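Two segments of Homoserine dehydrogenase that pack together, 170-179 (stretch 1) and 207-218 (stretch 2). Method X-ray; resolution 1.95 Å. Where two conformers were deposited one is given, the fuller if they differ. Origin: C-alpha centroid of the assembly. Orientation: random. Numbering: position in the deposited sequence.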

# COMPACT_ATOMS: atom_id res chain seq x y z
N ILE A 170 12.24 -7.46 -7.16
CA ILE A 170 12.32 -8.91 -7.31
C ILE A 170 10.88 -9.37 -7.32
O ILE A 170 10.23 -9.43 -6.27
CB ILE A 170 13.12 -9.55 -6.13
CG1 ILE A 170 14.60 -9.12 -6.21
CG2 ILE A 170 13.01 -11.06 -6.14
CD1 ILE A 170 15.40 -9.45 -4.92
N VAL A 171 10.33 -9.61 -8.52
CA VAL A 171 8.91 -9.87 -8.67
C VAL A 171 8.58 -11.22 -9.29
O VAL A 171 7.44 -11.58 -9.33
CB VAL A 171 8.24 -8.72 -9.52
CG1 VAL A 171 8.37 -7.34 -8.83
CG2 VAL A 171 8.79 -8.66 -10.96
N SER A 172 9.57 -11.95 -9.79
CA SER A 172 9.36 -13.28 -10.41
C SER A 172 10.04 -14.25 -9.44
O SER A 172 11.25 -14.24 -9.31
CB SER A 172 9.95 -13.34 -11.84
OG SER A 172 9.71 -14.58 -12.52
N SER A 173 9.23 -15.06 -8.78
CA SER A 173 9.70 -15.93 -7.70
C SER A 173 10.65 -17.03 -8.15
O SER A 173 11.87 -16.99 -7.83
CB SER A 173 8.52 -16.59 -7.01
OG SER A 173 7.74 -15.65 -6.32
N THR A 174 10.12 -17.98 -8.91
CA THR A 174 10.86 -19.22 -9.23
C THR A 174 12.27 -18.97 -9.79
O THR A 174 13.24 -19.59 -9.33
CB THR A 174 10.02 -20.18 -10.11
OG1 THR A 174 8.87 -20.56 -9.38
CG2 THR A 174 10.84 -21.47 -10.50
N ILE A 175 12.40 -18.05 -10.74
CA ILE A 175 13.75 -17.77 -11.31
C ILE A 175 14.69 -17.27 -10.23
O ILE A 175 15.85 -17.64 -10.18
CB ILE A 175 13.68 -16.80 -12.54
CG1 ILE A 175 15.03 -16.74 -13.27
CG2 ILE A 175 13.12 -15.43 -12.14
CD1 ILE A 175 14.98 -16.23 -14.72
N ASN A 176 14.17 -16.47 -9.31
CA ASN A 176 15.01 -15.94 -8.26
C ASN A 176 15.41 -17.01 -7.22
O ASN A 176 16.54 -17.09 -6.77
CB ASN A 176 14.35 -14.72 -7.63
CG ASN A 176 14.78 -13.45 -8.31
OD1 ASN A 176 15.94 -13.03 -8.16
ND2 ASN A 176 13.87 -12.84 -9.10
N TYR A 177 14.44 -17.85 -6.89
CA TYR A 177 14.63 -18.96 -5.97
C TYR A 177 15.66 -19.88 -6.55
O TYR A 177 16.59 -20.38 -5.85
CB TYR A 177 13.28 -19.66 -5.82
CG TYR A 177 13.16 -20.70 -4.74
CD1 TYR A 177 13.17 -20.33 -3.41
CD2 TYR A 177 12.98 -22.04 -5.04
CE1 TYR A 177 13.04 -21.27 -2.40
CE2 TYR A 177 12.85 -22.99 -4.04
CZ TYR A 177 12.87 -22.59 -2.72
OH TYR A 177 12.70 -23.47 -1.68
N VAL A 178 15.53 -20.13 -7.86
CA VAL A 178 16.49 -21.02 -8.57
C VAL A 178 17.90 -20.46 -8.53
O VAL A 178 18.83 -21.14 -8.17
CB VAL A 178 16.08 -21.27 -10.05
CG1 VAL A 178 17.25 -21.79 -10.87
CG2 VAL A 178 14.88 -22.25 -10.11
N ILE A 179 18.06 -19.21 -8.92
CA ILE A 179 19.38 -18.56 -8.91
C ILE A 179 19.97 -18.59 -7.50
O ILE A 179 21.12 -18.97 -7.31
CB ILE A 179 19.23 -17.08 -9.41
CG1 ILE A 179 18.93 -17.05 -10.91
CG2 ILE A 179 20.48 -16.26 -9.13
CD1 ILE A 179 18.53 -15.66 -11.42
N ASP A 207 8.66 -21.27 -18.58
CA ASP A 207 8.32 -19.82 -18.54
C ASP A 207 9.08 -19.10 -17.43
O ASP A 207 9.41 -17.93 -17.55
CB ASP A 207 6.83 -19.59 -18.29
CG ASP A 207 5.96 -19.97 -19.45
OD1 ASP A 207 6.51 -20.49 -20.45
OD2 ASP A 207 4.73 -19.80 -19.31
N ASP A 208 9.32 -19.79 -16.32
CA ASP A 208 10.11 -19.24 -15.21
C ASP A 208 11.59 -19.19 -15.58
O ASP A 208 12.25 -18.16 -15.46
CB ASP A 208 9.97 -20.10 -13.97
CG ASP A 208 8.62 -19.98 -13.29
OD1 ASP A 208 8.24 -18.84 -12.98
OD2 ASP A 208 7.99 -21.02 -13.00
N LEU A 209 12.11 -20.32 -16.03
CA LEU A 209 13.57 -20.46 -16.25
C LEU A 209 14.05 -19.63 -17.42
O LEU A 209 15.20 -19.20 -17.45
CB LEU A 209 13.95 -21.95 -16.44
CG LEU A 209 13.54 -22.84 -15.25
CD1 LEU A 209 13.88 -24.32 -15.51
CD2 LEU A 209 14.14 -22.34 -13.91
N ASN A 210 13.21 -19.37 -18.40
CA ASN A 210 13.72 -18.54 -19.50
C ASN A 210 13.46 -17.06 -19.27
O ASN A 210 13.85 -16.23 -20.07
CB ASN A 210 13.27 -19.05 -20.85
CG ASN A 210 11.81 -19.03 -21.01
OD1 ASN A 210 11.12 -18.28 -20.33
ND2 ASN A 210 11.30 -19.89 -21.91
N GLY A 211 12.89 -16.72 -18.11
CA GLY A 211 12.67 -15.32 -17.75
C GLY A 211 11.40 -14.70 -18.35
O GLY A 211 11.13 -13.51 -18.18
N LEU A 212 10.59 -15.53 -19.00
CA LEU A 212 9.34 -15.07 -19.61
C LEU A 212 8.32 -14.62 -18.57
O LEU A 212 7.60 -13.66 -18.80
CB LEU A 212 8.74 -16.18 -20.47
CG LEU A 212 7.57 -15.84 -21.39
CD1 LEU A 212 7.88 -14.63 -22.26
CD2 LEU A 212 7.24 -17.08 -22.31
N ASP A 213 8.26 -15.28 -17.43
CA ASP A 213 7.36 -14.83 -16.34
C ASP A 213 7.74 -13.40 -15.97
O ASP A 213 6.89 -12.53 -15.87
CB ASP A 213 7.46 -15.75 -15.13
CG ASP A 213 6.60 -15.29 -13.94
OD1 ASP A 213 5.37 -15.34 -14.03
OD2 ASP A 213 7.17 -14.89 -12.90
N ALA A 214 9.02 -13.15 -15.74
CA ALA A 214 9.45 -11.78 -15.42
C ALA A 214 9.10 -10.80 -16.55
O ALA A 214 8.71 -9.64 -16.29
CB ALA A 214 10.96 -11.75 -15.13
N ALA A 215 9.28 -11.24 -17.79
CA ALA A 215 9.03 -10.39 -18.94
C ALA A 215 7.58 -9.96 -18.97
O ALA A 215 7.32 -8.80 -19.21
CB ALA A 215 9.42 -11.05 -20.25
N ARG A 216 6.65 -10.88 -18.74
CA ARG A 216 5.23 -10.57 -18.76
C ARG A 216 4.93 -9.54 -17.71
O ARG A 216 4.20 -8.59 -17.94
CB ARG A 216 4.38 -11.83 -18.54
CG ARG A 216 4.41 -12.83 -19.71
CD ARG A 216 3.81 -14.13 -19.22
NE ARG A 216 3.75 -15.14 -20.27
CZ ARG A 216 3.88 -16.46 -20.04
NH1 ARG A 216 4.18 -16.93 -18.82
NH2 ARG A 216 3.81 -17.29 -21.03
N LYS A 217 5.51 -9.72 -16.53
CA LYS A 217 5.28 -8.79 -15.43
C LYS A 217 5.79 -7.41 -15.82
O LYS A 217 5.18 -6.43 -15.49
CB LYS A 217 5.95 -9.29 -14.13
CG LYS A 217 5.41 -10.60 -13.62
CD LYS A 217 6.11 -11.05 -12.33
CE LYS A 217 5.51 -12.37 -11.83
NZ LYS A 217 4.15 -12.24 -11.28
N SER A 218 6.90 -7.35 -16.56
CA SER A 218 7.48 -6.08 -16.89
C SER A 218 6.62 -5.28 -17.85
O SER A 218 6.65 -4.04 -17.81
CB SER A 218 8.91 -6.24 -17.47
OG SER A 218 8.94 -6.73 -18.82
O HOH W 1 10.15 -17.13 -12.27
O HOH W 2 10.83 -15.55 -15.03
O HOH W 3 6.72 -15.34 -10.16
O HOH W 4 7.38 -18.32 -10.64

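Water carries most of the polar contact between these two segments of homoserine dehydrogenase: four ordered molecules lie in the seam, and a single direct hydrogen bond crosses it. That bond runs from Ser-172 OG to Asp-213 OD2, at 2.6 Å, a short distance that suits a hydroxyl donating to a carboxylate. The same hydroxyl oxygen accepts from two waters, with water 1 at 2.6 Å and water 2 at 2.9 Å from Ser-172 OG, so one buried serine side chain links the direct and the solvent-mediated parts of the contact.

The waters chiefly serve the backbone NH groups at the beginnings of two helices, where no preceding turn supplies a carbonyl. Water 1 accepts from Ile-175 N (2.9 Å) and donates to Asp-208 OD1 (2.7 Å). Water 4 lies 3.3 Å from Thr-174 N, from which it accepts, and donates to the same Asp-208 OD1 at 2.5 Å. Water 3 accepts from Ser-173 N (2.9 Å) and donates to Asp-213 OD2 (2.8 Å). Three consecutive amides of stretch 1 are thereby relayed to two carboxylates of stretch 2. Water 2 works in the other sense, accepting from Ala-214 N at 3.1 Å while donating to Asp-208 O at 3.0 Å as well as to the serine hydroxyl.

The backbones come nearest at two places, with the CA atoms of Ser-172 and Ala-214 5.2 Å apart and those of Ile-175 and Asp-208 5.5 Å apart. Small side chains accompany the first approach: Ser-172 CB and Ala-214 CB are separated by 3.8 Å. In stretch 2 the chain turns between helices at Asn-210 and Gly-211. Asn-210 OD1 accepts from Leu-212 N at 3.1 Å, securing the turn, and Gly-211 occupies the N-cap position of the second helix. Its positive phi would jam a CB against the preceding carbonyl oxygen, which by itself calls for glycine.

Apolar packing fills in around the waters. The CA-to-CB bond of Ile-175 points sideways, but its extended side chain (chi1 and chi2 both t) brings CD1 to 3.9 Å from Gly-211 CA and 3.4 Å from Asp-208 O, so the methyl rests against the backbone of the turn. One helical turn later, Val-178 CG2 meets Leu-209 CD2 at 3.9 Å. Thr-174 packs against the acidic side chain, its CB 3.5 Å from Asp-208 CG.

At the other end of the contact, the aliphatic part of Lys-217 covers Val-171, with Val-171 CG2 3.8 Å from Lys-217 CD and Val-171 O 3.3 Å from Lys-217 CE, while the ammonium finds its hydrogen bonding elsewhere in the structure. Bonds within each stretch steady the surfaces that meet: Asn-176 ND2 donates to Ser-172 O at 3.0 Å, and a salt bridge between Arg-216 NH1 and Asp-207 OD2, also 3.0 Å, ties together the two helices of stretch 2.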